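Local coordinates for putative glyoxalase superfamily protein (PDB 3IUZ), which probably acts as an iron(II)-dependent dioxygenase of the 2-oxoadipate dioxygenase/decarboxylase family, a branch of the glyoxalase clan, also named 2-hydroxyglutarate synthase, at residues R18-L32 with Q47-D59. Sequence-based numbering, arbitrary orientation. Where two conformers were deposited one is given.
Sequences RTRHLLSLVSVPDGL and QALNMVLFAGILD
Arg18 NH2 is shared by two acceptors of helix 42-60. It forms a salt bridge with Asp59 OD1 at 2.7 Å. Its hydrogen bond to Ala55 O, at 2.8 Å, is weak, with an N-H...O angle of only 119°. The guanidinium and carboxylate planes lie 14° apart, and Ala55 O approaches the guanidinium edge-on. Behind this polar grip the interface is mostly apolar. Leu22 CD2 comes to 3.2 Å from Met51 O and also touches the CB atoms of Met51 and Ala55, while Leu22 CD1 meets the edge of the Phe54 ring; Val26 CG2 lies 3.8 Å from Phe54 CE2. Leu25 and Leu58 touch tip to tip. Turned at its last torsion, the selenomethionine side chain of Met51 carries CE to Val26 CB (3.9 Å), where Leu23 CD2 and Val28 CG2 also touch it. Farther along, the Gln47 amide packs on Pro29: Pro29 CD lies 3.5 Å from Gln47 CD, and Leu32 CD1 rests against Gln47 CB. Helix 4-14 contacts Leu22, Leu23 and Val28, and Phe54 also meets Phe80 of strand 80-87. The axes of segments 18-25 and 47-59 approach to 11.0 Å at 103°, a near-perpendicular helix-helix packing, extended by the loop after helix 16-25, within the helical part beside the mixed sheet.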
loop_
_atom_site.group_PDB
_atom_site.type_symbol
_atom_site.label_atom_id
_atom_site.label_comp_id
_atom_site.label_asym_id
_atom_site.label_seq_id
_atom_site.Cartn_x
_atom_site.Cartn_y
_atom_site.Cartn_z
ATOM N N ARG A 18 -3.243 11.210 -16.892
ATOM C CA ARG A 18 -2.600 10.597 -15.746
ATOM C C ARG A 18 -2.146 9.172 -16.127
ATOM O O ARG A 18 -1.099 8.719 -15.711
ATOM C CB ARG A 18 -3.571 10.582 -14.567
ATOM C CG ARG A 18 -3.081 11.175 -13.263
ATOM C CD ARG A 18 -1.904 10.355 -12.780
ATOM N NE ARG A 18 -1.698 10.301 -11.314
ATOM C CZ ARG A 18 -0.545 10.609 -10.703
ATOM N NH1 ARG A 18 0.493 11.070 -11.420
ATOM N NH2 ARG A 18 -0.407 10.458 -9.378
ATOM N N THR A 19 -2.935 8.475 -16.939
ATOM C CA THR A 19 -2.587 7.123 -17.398
ATOM C C THR A 19 -1.379 7.125 -18.290
ATOM O O THR A 19 -0.493 6.288 -18.141
ATOM C CB THR A 19 -3.792 6.483 -18.108
ATOM O OG1 THR A 19 -4.797 6.272 -17.104
ATOM C CG2 THR A 19 -3.432 5.170 -18.843
ATOM N N ARG A 20 -1.356 8.062 -19.232
ATOM C CA ARG A 20 -0.196 8.250 -20.082
ATOM C C ARG A 20 1.066 8.432 -19.261
ATOM O O ARG A 20 2.035 7.788 -19.543
ATOM C CB ARG A 20 -0.404 9.425 -21.073
ATOM C CG ARG A 20 -1.050 8.971 -22.378
ATOM C CD ARG A 20 -1.013 10.043 -23.515
ATOM N NE ARG A 20 -2.047 11.078 -23.344
ATOM C CZ ARG A 20 -1.865 12.293 -22.799
ATOM N NH1 ARG A 20 -0.672 12.699 -22.352
ATOM N NH2 ARG A 20 -2.899 13.124 -22.697
ATOM N N HIS A 21 1.040 9.288 -18.252
ATOM C CA HIS A 21 2.234 9.518 -17.421
ATOM C C HIS A 21 2.611 8.229 -16.677
ATOM O O HIS A 21 3.773 7.816 -16.652
ATOM C CB HIS A 21 1.952 10.623 -16.397
ATOM C CG HIS A 21 3.001 10.770 -15.329
ATOM N ND1 HIS A 21 4.269 11.268 -15.579
ATOM C CD2 HIS A 21 2.947 10.553 -13.990
ATOM C CE1 HIS A 21 4.963 11.294 -14.454
ATOM N NE2 HIS A 21 4.177 10.891 -13.471
ATOM N N LEU A 22 1.606 7.590 -16.090
ATOM C CA LEU A 22 1.844 6.397 -15.314
ATOM C C LEU A 22 2.453 5.262 -16.187
ATOM O O LEU A 22 3.375 4.556 -15.743
ATOM C CB LEU A 22 0.544 5.964 -14.618
ATOM C CG LEU A 22 0.760 5.144 -13.348
ATOM C CD1 LEU A 22 1.640 5.884 -12.336
ATOM C CD2 LEU A 22 -0.590 4.758 -12.759
ATOM N N LEU A 23 1.967 5.114 -17.422
ATOM C CA LEU A 23 2.440 4.029 -18.280
ATOM C C LEU A 23 3.853 4.341 -18.763
ATOM O O LEU A 23 4.641 3.444 -19.012
ATOM C CB LEU A 23 1.500 3.752 -19.465
ATOM C CG LEU A 23 0.134 3.098 -19.180
ATOM C CD1 LEU A 23 -0.761 3.151 -20.405
ATOM C CD2 LEU A 23 0.262 1.653 -18.706
ATOM N N SER A 24 4.211 5.613 -18.899
ATOM C CA SER A 24 5.577 5.880 -19.289
ATOM C C SER A 24 6.528 5.734 -18.096
ATOM O O SER A 24 7.695 5.499 -18.292
ATOM C CB SER A 24 5.710 7.252 -19.919
ATOM O OG SER A 24 5.690 8.214 -18.900
ATOM N N LEU A 25 6.017 5.814 -16.874
ATOM C CA LEU A 25 6.866 5.809 -15.673
ATOM C C LEU A 25 7.093 4.386 -15.102
ATOM O O LEU A 25 8.225 4.011 -14.817
ATOM C CB LEU A 25 6.226 6.663 -14.582
ATOM C CG LEU A 25 6.910 6.701 -13.229
ATOM C CD1 LEU A 25 8.303 7.339 -13.331
ATOM C CD2 LEU A 25 5.951 7.412 -12.201
ATOM N N VAL A 26 6.003 3.643 -14.923
ATOM C CA VAL A 26 5.998 2.402 -14.163
ATOM C C VAL A 26 6.009 1.191 -15.102
ATOM O O VAL A 26 5.082 1.024 -15.914
ATOM C CB VAL A 26 4.778 2.305 -13.280
ATOM C CG1 VAL A 26 4.804 0.996 -12.443
ATOM C CG2 VAL A 26 4.710 3.530 -12.358
ATOM N N SER A 27 7.045 0.356 -14.997
ATOM C CA SER A 27 7.124 -0.843 -15.840
ATOM C C SER A 27 6.004 -1.781 -15.565
ATOM O O SER A 27 5.610 -2.002 -14.402
ATOM C CB SER A 27 8.409 -1.612 -15.625
ATOM O OG SER A 27 9.481 -0.827 -16.056
ATOM N N VAL A 28 5.487 -2.364 -16.643
ATOM C CA VAL A 28 4.543 -3.441 -16.523
ATOM C C VAL A 28 5.340 -4.705 -16.700
ATOM O O VAL A 28 6.044 -4.890 -17.691
ATOM C CB VAL A 28 3.401 -3.338 -17.599
ATOM C CG1 VAL A 28 2.536 -4.580 -17.581
ATOM C CG2 VAL A 28 2.574 -2.123 -17.372
ATOM N N PRO A 29 5.201 -5.637 -15.779
ATOM C CA PRO A 29 5.935 -6.893 -15.983
ATOM C C PRO A 29 5.517 -7.633 -17.247
ATOM O O PRO A 29 4.346 -7.581 -17.655
ATOM C CB PRO A 29 5.567 -7.722 -14.745
ATOM C CG PRO A 29 4.329 -7.100 -14.186
ATOM C CD PRO A 29 4.251 -5.689 -14.655
ATOM N N ASP A 30 6.479 -8.303 -17.861
ATOM C CA ASP A 30 6.237 -9.072 -19.059
ATOM C C ASP A 30 5.648 -10.402 -18.670
ATOM O O ASP A 30 5.858 -10.881 -17.577
ATOM C CB ASP A 30 7.529 -9.347 -19.812
ATOM C CG ASP A 30 8.098 -8.119 -20.474
ATOM O OD1 ASP A 30 7.337 -7.271 -21.021
ATOM O OD2 ASP A 30 9.345 -8.019 -20.453
ATOM N N GLY A 31 4.914 -11.009 -19.578
ATOM C CA GLY A 31 4.419 -12.342 -19.293
ATOM C C GLY A 31 3.155 -12.497 -18.469
ATOM O O GLY A 31 2.866 -13.581 -18.002
ATOM N N LEU A 32 2.379 -11.445 -18.251
ATOM C CA LEU A 32 1.139 -11.645 -17.489
ATOM C C LEU A 32 0.155 -12.456 -18.355
ATOM O O LEU A 32 0.017 -12.180 -19.561
ATOM C CB LEU A 32 0.533 -10.320 -17.057
ATOM C CG LEU A 32 1.382 -9.454 -16.120
ATOM C CD1 LEU A 32 0.567 -8.176 -15.782
ATOM C CD2 LEU A 32 1.859 -10.184 -14.841
ATOM N N GLN A 47 -2.304 -5.996 -11.374
ATOM C CA GLN A 47 -1.261 -5.064 -11.786
ATOM C C GLN A 47 -1.835 -3.640 -11.976
ATOM O O GLN A 47 -1.249 -2.664 -11.429
ATOM C CB GLN A 47 -0.572 -5.560 -13.046
ATOM C CG GLN A 47 0.449 -4.612 -13.656
ATOM C CD GLN A 47 1.627 -4.398 -12.805
ATOM O OE1 GLN A 47 1.956 -5.213 -11.941
ATOM N NE2 GLN A 47 2.317 -3.276 -13.051
ATOM N N ALA A 48 -3.001 -3.535 -12.632
ATOM C CA ALA A 48 -3.643 -2.207 -12.828
ATOM C C ALA A 48 -4.061 -1.614 -11.513
ATOM O O ALA A 48 -3.768 -0.409 -11.287
ATOM C CB ALA A 48 -4.778 -2.228 -13.780
ATOM N N LEU A 49 -4.673 -2.409 -10.629
ATOM C CA LEU A 49 -5.022 -1.883 -9.284
ATOM C C LEU A 49 -3.768 -1.290 -8.603
ATOM O O LEU A 49 -3.822 -0.177 -8.052
ATOM C CB LEU A 49 -5.641 -2.927 -8.376
ATOM C CG LEU A 49 -5.836 -2.592 -6.904
ATOM C CD1 LEU A 49 -6.855 -1.435 -6.753
ATOM C CD2 LEU A 49 -6.229 -3.823 -6.066
ATOM N N ASN A 50 -2.670 -2.051 -8.635
ATOM C CA ASN A 50 -1.446 -1.638 -7.994
ATOM C C ASN A 50 -0.946 -0.311 -8.524
ATOM O O ASN A 50 -0.464 0.493 -7.758
ATOM C CB ASN A 50 -0.334 -2.674 -8.155
ATOM C CG ASN A 50 -0.543 -3.879 -7.263
ATOM O OD1 ASN A 50 -1.460 -3.864 -6.446
ATOM N ND2 ASN A 50 0.254 -4.971 -7.479
HETATM N N MSE A 51 -1.048 -0.129 -9.834
HETATM C CA MSE A 51 -0.599 1.064 -10.451
HETATM C C MSE A 51 -1.481 2.269 -10.042
HETATM O O MSE A 51 -0.972 3.387 -9.920
HETATM C CB MSE A 51 -0.544 0.858 -11.979
HETATM C CG MSE A 51 0.605 -0.145 -12.443
HETATM SE SE MSE A 51 0.494 -0.508 -14.279
HETATM C CE MSE A 51 1.486 0.993 -15.007
ATOM N N VAL A 52 -2.798 2.044 -9.897
ATOM C CA VAL A 52 -3.711 3.090 -9.495
ATOM C C VAL A 52 -3.365 3.483 -8.079
ATOM O O VAL A 52 -3.288 4.693 -7.766
ATOM C CB VAL A 52 -5.182 2.671 -9.659
ATOM C CG1 VAL A 52 -6.111 3.726 -9.039
ATOM C CG2 VAL A 52 -5.472 2.405 -11.150
ATOM N N LEU A 53 -3.043 2.481 -7.247
ATOM C CA LEU A 53 -2.733 2.729 -5.851
ATOM C C LEU A 53 -1.385 3.478 -5.713
ATOM O O LEU A 53 -1.236 4.374 -4.894
ATOM C CB LEU A 53 -2.747 1.415 -5.028
ATOM C CG LEU A 53 -4.136 0.784 -4.804
ATOM C CD1 LEU A 53 -3.997 -0.601 -4.105
ATOM C CD2 LEU A 53 -5.056 1.750 -4.008
ATOM N N PHE A 54 -0.424 3.087 -6.523
ATOM C CA PHE A 54 0.846 3.774 -6.663
ATOM C C PHE A 54 0.652 5.251 -7.057
ATOM O O PHE A 54 1.198 6.147 -6.415
ATOM C CB PHE A 54 1.744 3.041 -7.667
ATOM C CG PHE A 54 3.132 3.637 -7.787
ATOM C CD1 PHE A 54 4.099 3.352 -6.843
ATOM C CD2 PHE A 54 3.456 4.507 -8.819
ATOM C CE1 PHE A 54 5.395 3.910 -6.928
ATOM C CE2 PHE A 54 4.735 5.117 -8.887
ATOM C CZ PHE A 54 5.732 4.773 -7.953
ATOM N N ALA A 55 -0.172 5.516 -8.055
ATOM C CA ALA A 55 -0.472 6.885 -8.418
ATOM C C ALA A 55 -1.062 7.678 -7.252
ATOM O O ALA A 55 -0.774 8.882 -7.100
ATOM C CB ALA A 55 -1.376 6.925 -9.616
ATOM N N GLY A 56 -1.879 7.012 -6.447
ATOM C CA GLY A 56 -2.454 7.573 -5.225
ATOM C C GLY A 56 -1.375 7.886 -4.188
ATOM O O GLY A 56 -1.438 8.933 -3.513
ATOM N N ILE A 57 -0.355 7.043 -4.071
ATOM C CA ILE A 57 0.796 7.356 -3.184
ATOM C C ILE A 57 1.506 8.599 -3.656
ATOM O O ILE A 57 1.789 9.491 -2.858
ATOM C CB ILE A 57 1.852 6.235 -3.057
ATOM C CG1 ILE A 57 1.740 5.563 -1.700
ATOM C CG2 ILE A 57 3.338 6.783 -3.180
ATOM C CD1 ILE A 57 1.854 6.476 -0.545
ATOM N N LEU A 58 1.796 8.672 -4.950
ATOM C CA LEU A 58 2.465 9.827 -5.516
ATOM C C LEU A 58 1.690 11.131 -5.251
ATOM O O LEU A 58 2.319 12.187 -5.057
ATOM C CB LEU A 58 2.698 9.636 -7.017
ATOM C CG LEU A 58 3.682 8.522 -7.426
ATOM C CD1 LEU A 58 3.878 8.591 -8.939
ATOM C CD2 LEU A 58 5.051 8.614 -6.659
ATOM N N ASP A 59 0.353 11.064 -5.256
ATOM C CA ASP A 59 -0.461 12.251 -5.010
ATOM C C ASP A 59 -0.241 12.791 -3.587
ATOM O O ASP A 59 -0.543 13.940 -3.335
ATOM C CB ASP A 59 -1.954 11.941 -5.131
ATOM C CG ASP A 59 -2.394 11.627 -6.560
ATOM O OD1 ASP A 59 -1.683 11.978 -7.510
ATOM O OD2 ASP A 59 -3.487 11.031 -6.715
#